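Local coordinates for protein parvulin 42 (Trypanosoma brucei brucei, PDB 6GMP) that probably catalyses the cis-trans isomerisation of peptidyl-prolyl bonds through its parvulin-type PPIase domain, the part of a longer protein present in this chain, at residues S22-I33 and R67-K76. Residues are numbered along the deposited sequence; the frame is centred on the assembly and turned at random. Where two conformers were deposited one is given.
Sequences SSLAPRNKGEKI and RDFSECGSAK
Arg27 reaches across to the chain leaving helix 59-69 and lays its guanidinium among the carbonyls there, bonding directly to Ser70 O. Its CG is anti to the backbone N (chi1 159°) and the chain bends at chi3, which brings NH2 to Ser70 O at 3.1 Å, well above that carbonyl's plane and with a bent N-H...O angle of 146°. Asp68 O lies over one face of the group, Asn28 OD1 over the other. Two waters sit at its edge: one links Arg27 NE to Ser70 O, the other Arg27 NH2 to Glu71 OE2, so the acid and the arginine meet through water.

A single backbone bond joins the segments, Leu24 N to Glu71 O at 3.0 Å and almost straight, and beside it Gly73 CA makes a CH...O contact to Leu24 O. Around Leu24, Ser23 OG closes an ST turn by accepting from Ala25 N, and it donates to Asn28 OD1 at 2.6 Å.

Packing contacts lie beside these bonds. The methyls of Ala25 and Ala75 meet, CB to CB 3.7 Å, and Pro26 CG lies crosswise against Lys76 CA and CB. Ile33 CD1 is in van der Waals contact with the Glu71 carboxylate.

The contact joins the long loop between strand 6-13 and helix 37-49 to the chain that follows helix 59-69. Glu71 OE1 forms a salt bridge with Arg35, just beyond the loop segment, and a hydrogen bond with Lys14 N, just past strand 6-13, while Ser70 OG holds Leu12 N of that strand.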
loop_
_atom_site.group_PDB
_atom_site.type_symbol
_atom_site.label_atom_id
_atom_site.label_comp_id
_atom_site.label_asym_id
_atom_site.label_seq_id
_atom_site.Cartn_x
_atom_site.Cartn_y
_atom_site.Cartn_z
ATOM N N SER A 22 -10.792 -3.039 -9.794
ATOM C CA SER A 22 -11.947 -2.860 -8.926
ATOM C C SER A 22 -11.445 -2.894 -7.492
ATOM O O SER A 22 -10.537 -3.664 -7.167
ATOM C CB SER A 22 -12.972 -3.976 -9.145
ATOM O OG SER A 22 -13.497 -3.941 -10.459
ATOM N N SER A 23 -12.020 -2.065 -6.624
ATOM C CA SER A 23 -11.654 -2.127 -5.218
ATOM C C SER A 23 -12.174 -3.394 -4.577
ATOM O O SER A 23 -13.320 -3.808 -4.808
ATOM C CB SER A 23 -12.208 -0.941 -4.434
ATOM O OG SER A 23 -11.713 -0.985 -3.107
ATOM N N LEU A 24 -11.328 -3.983 -3.739
ATOM C CA LEU A 24 -11.714 -5.141 -2.938
ATOM C C LEU A 24 -11.729 -4.816 -1.441
ATOM O O LEU A 24 -11.876 -5.719 -0.610
ATOM C CB LEU A 24 -10.776 -6.303 -3.226
ATOM C CG LEU A 24 -10.883 -6.882 -4.645
ATOM C CD1 LEU A 24 -9.901 -8.027 -4.818
ATOM C CD2 LEU A 24 -12.298 -7.352 -4.955
ATOM N N ALA A 25 -11.586 -3.536 -1.100
ATOM C CA ALA A 25 -11.649 -3.099 0.289
ATOM C C ALA A 25 -13.095 -3.059 0.763
ATOM O O ALA A 25 -13.987 -2.791 -0.026
ATOM C CB ALA A 25 -11.051 -1.728 0.413
ATOM N N PRO A 26 -13.329 -3.311 2.063
ATOM C CA PRO A 26 -14.698 -3.295 2.598
ATOM C C PRO A 26 -15.462 -1.989 2.348
ATOM O O PRO A 26 -16.669 -1.989 2.134
ATOM C CB PRO A 26 -14.480 -3.473 4.097
ATOM C CG PRO A 26 -13.230 -4.251 4.209
ATOM C CD PRO A 26 -12.357 -3.783 3.072
ATOM N N ARG A 27 -14.737 -0.881 2.416
ATOM C CA ARG A 27 -15.307 0.455 2.324
ATOM C C ARG A 27 -16.095 0.682 1.022
ATOM O O ARG A 27 -17.152 1.321 1.015
ATOM C CB ARG A 27 -14.133 1.427 2.476
ATOM C CG ARG A 27 -14.289 2.823 1.964
ATOM C CD ARG A 27 -13.024 3.605 2.299
ATOM N NE ARG A 27 -11.874 3.168 1.508
ATOM C CZ ARG A 27 -11.673 3.516 0.240
ATOM N NH1 ARG A 27 -12.523 4.322 -0.381
ATOM N NH2 ARG A 27 -10.608 3.057 -0.406
ATOM N N ASN A 28 -15.596 0.108 -0.066
ATOM C CA ASN A 28 -16.123 0.376 -1.395
ATOM C C ASN A 28 -15.959 -0.837 -2.303
ATOM O O ASN A 28 -15.660 -0.713 -3.489
ATOM C CB ASN A 28 -15.417 1.592 -1.996
ATOM C CG ASN A 28 -13.943 1.354 -2.242
ATOM O OD1 ASN A 28 -13.332 0.470 -1.642
ATOM N ND2 ASN A 28 -13.357 2.155 -3.124
ATOM N N LYS A 29 -16.157 -2.015 -1.733
ATOM C CA LYS A 29 -16.061 -3.267 -2.463
ATOM C C LYS A 29 -16.834 -3.203 -3.782
ATOM O O LYS A 29 -18.010 -2.860 -3.804
ATOM C CB LYS A 29 -16.628 -4.394 -1.603
ATOM C CG LYS A 29 -16.548 -5.777 -2.235
ATOM C CD LYS A 29 -15.132 -6.321 -2.198
ATOM C CE LYS A 29 -14.958 -7.343 -1.078
ATOM N NZ LYS A 29 -13.553 -7.853 -0.997
ATOM N N GLY A 30 -16.149 -3.494 -4.881
ATOM C CA GLY A 30 -16.792 -3.546 -6.181
ATOM C C GLY A 30 -16.709 -2.241 -6.949
ATOM O O GLY A 30 -17.110 -2.200 -8.115
ATOM N N GLU A 31 -16.196 -1.180 -6.329
ATOM C CA GLU A 31 -16.095 0.098 -7.023
ATOM C C GLU A 31 -15.114 -0.056 -8.181
ATOM O O GLU A 31 -13.968 -0.459 -7.982
ATOM C CB GLU A 31 -15.658 1.240 -6.093
ATOM C CG GLU A 31 -15.754 2.610 -6.780
ATOM C CD GLU A 31 -15.311 3.780 -5.919
ATOM O OE1 GLU A 31 -15.026 3.588 -4.718
ATOM O OE2 GLU A 31 -15.241 4.907 -6.455
ATOM N N LYS A 32 -15.552 0.263 -9.393
ATOM C CA LYS A 32 -14.676 0.162 -10.550
ATOM C C LYS A 32 -13.628 1.267 -10.479
ATOM O O LYS A 32 -13.951 2.412 -10.162
ATOM C CB LYS A 32 -15.485 0.280 -11.844
ATOM C CG LYS A 32 -14.659 0.154 -13.110
ATOM C CD LYS A 32 -15.504 0.461 -14.338
ATOM C CE LYS A 32 -14.644 0.637 -15.576
ATOM N NZ LYS A 32 -15.403 1.231 -16.705
ATOM N N ILE A 33 -12.374 0.914 -10.755
ATOM C CA ILE A 33 -11.263 1.865 -10.724
ATOM C C ILE A 33 -10.985 2.349 -12.139
ATOM O O ILE A 33 -10.613 1.558 -12.996
ATOM C CB ILE A 33 -9.988 1.216 -10.166
ATOM C CG1 ILE A 33 -10.243 0.617 -8.781
ATOM C CG2 ILE A 33 -8.854 2.236 -10.102
ATOM C CD1 ILE A 33 -10.803 1.599 -7.771
ATOM N N ARG A 67 -7.484 2.385 5.968
ATOM C CA ARG A 67 -8.932 2.510 6.094
ATOM C C ARG A 67 -9.517 3.573 5.162
ATOM O O ARG A 67 -10.605 3.386 4.634
ATOM C CB ARG A 67 -9.333 2.810 7.536
ATOM C CG ARG A 67 -9.072 1.664 8.459
ATOM C CD ARG A 67 -9.254 2.066 9.891
ATOM N NE ARG A 67 -9.040 0.934 10.788
ATOM C CZ ARG A 67 -8.958 1.034 12.106
ATOM N NH1 ARG A 67 -9.105 2.210 12.699
ATOM N NH2 ARG A 67 -8.746 -0.050 12.826
ATOM N N ASP A 68 -8.780 4.659 4.956
ATOM C CA ASP A 68 -9.278 5.778 4.155
ATOM C C ASP A 68 -9.067 5.590 2.656
ATOM O O ASP A 68 -9.855 6.097 1.860
ATOM C CB ASP A 68 -8.622 7.089 4.594
ATOM C CG ASP A 68 -9.038 7.529 5.991
ATOM O OD1 ASP A 68 -10.048 7.016 6.523
ATOM O OD2 ASP A 68 -8.330 8.390 6.545
ATOM N N PHE A 69 -8.031 4.849 2.261
ATOM C CA PHE A 69 -7.579 4.880 0.869
ATOM C C PHE A 69 -7.289 3.533 0.207
ATOM O O PHE A 69 -7.300 3.467 -1.016
ATOM C CB PHE A 69 -6.329 5.758 0.705
ATOM C CG PHE A 69 -6.551 7.211 1.019
ATOM C CD1 PHE A 69 -7.215 8.043 0.119
ATOM C CD2 PHE A 69 -6.074 7.762 2.197
ATOM C CE1 PHE A 69 -7.407 9.381 0.403
ATOM C CE2 PHE A 69 -6.263 9.101 2.484
ATOM C CZ PHE A 69 -6.931 9.912 1.587
ATOM N N SER A 70 -7.003 2.474 0.962
ATOM C CA SER A 70 -6.571 1.243 0.301
ATOM C C SER A 70 -7.714 0.593 -0.463
ATOM O O SER A 70 -8.865 0.583 -0.021
ATOM C CB SER A 70 -5.972 0.237 1.268
ATOM O OG SER A 70 -5.425 -0.830 0.491
ATOM N N GLU A 71 -7.368 0.028 -1.610
ATOM C CA GLU A 71 -8.312 -0.638 -2.494
ATOM C C GLU A 71 -8.010 -2.141 -2.596
ATOM O O GLU A 71 -8.603 -2.844 -3.398
ATOM C CB GLU A 71 -8.294 0.053 -3.864
ATOM C CG GLU A 71 -8.868 1.454 -3.754
ATOM C CD GLU A 71 -8.571 2.357 -4.925
ATOM O OE1 GLU A 71 -7.744 2.032 -5.807
ATOM O OE2 GLU A 71 -9.175 3.450 -4.957
ATOM N N CYS A 72 -7.093 -2.604 -1.748
ATOM C CA CYS A 72 -6.723 -4.012 -1.684
ATOM C C CYS A 72 -7.642 -4.776 -0.746
ATOM O O CYS A 72 -8.122 -4.226 0.247
ATOM C CB CYS A 72 -5.283 -4.137 -1.187
ATOM S SG CYS A 72 -4.680 -5.829 -1.035
ATOM N N GLY A 73 -7.863 -6.050 -1.036
ATOM C CA GLY A 73 -8.646 -6.894 -0.157
ATOM C C GLY A 73 -8.055 -6.990 1.235
ATOM O O GLY A 73 -8.792 -7.244 2.200
ATOM N N SER A 74 -6.748 -6.784 1.354
ATOM C CA SER A 74 -6.098 -6.807 2.666
ATOM C C SER A 74 -6.656 -5.739 3.600
ATOM O O SER A 74 -6.444 -5.800 4.813
ATOM C CB SER A 74 -4.592 -6.628 2.538
ATOM O OG SER A 74 -4.268 -5.381 1.964
ATOM N N ALA A 75 -7.376 -4.767 3.054
ATOM C CA ALA A 75 -7.985 -3.741 3.892
ATOM C C ALA A 75 -9.009 -4.351 4.857
ATOM O O ALA A 75 -9.354 -3.722 5.861
ATOM C CB ALA A 75 -8.613 -2.650 3.031
ATOM N N LYS A 76 -9.481 -5.570 4.593
ATOM C CA LYS A 76 -10.431 -6.213 5.496
ATOM C C LYS A 76 -9.756 -6.599 6.811
ATOM O O LYS A 76 -10.432 -6.925 7.787
ATOM C CB LYS A 76 -11.090 -7.432 4.842
ATOM C CG LYS A 76 -10.228 -8.683 4.791
ATOM C CD LYS A 76 -10.990 -9.854 4.168
ATOM C CE LYS A 76 -10.530 -10.150 2.747
ATOM N NZ LYS A 76 -10.909 -9.086 1.774
HETATM O O HOH W 1 -9.959 1.070 2.451
HETATM O O HOH W 2 -11.044 3.926 -3.108
#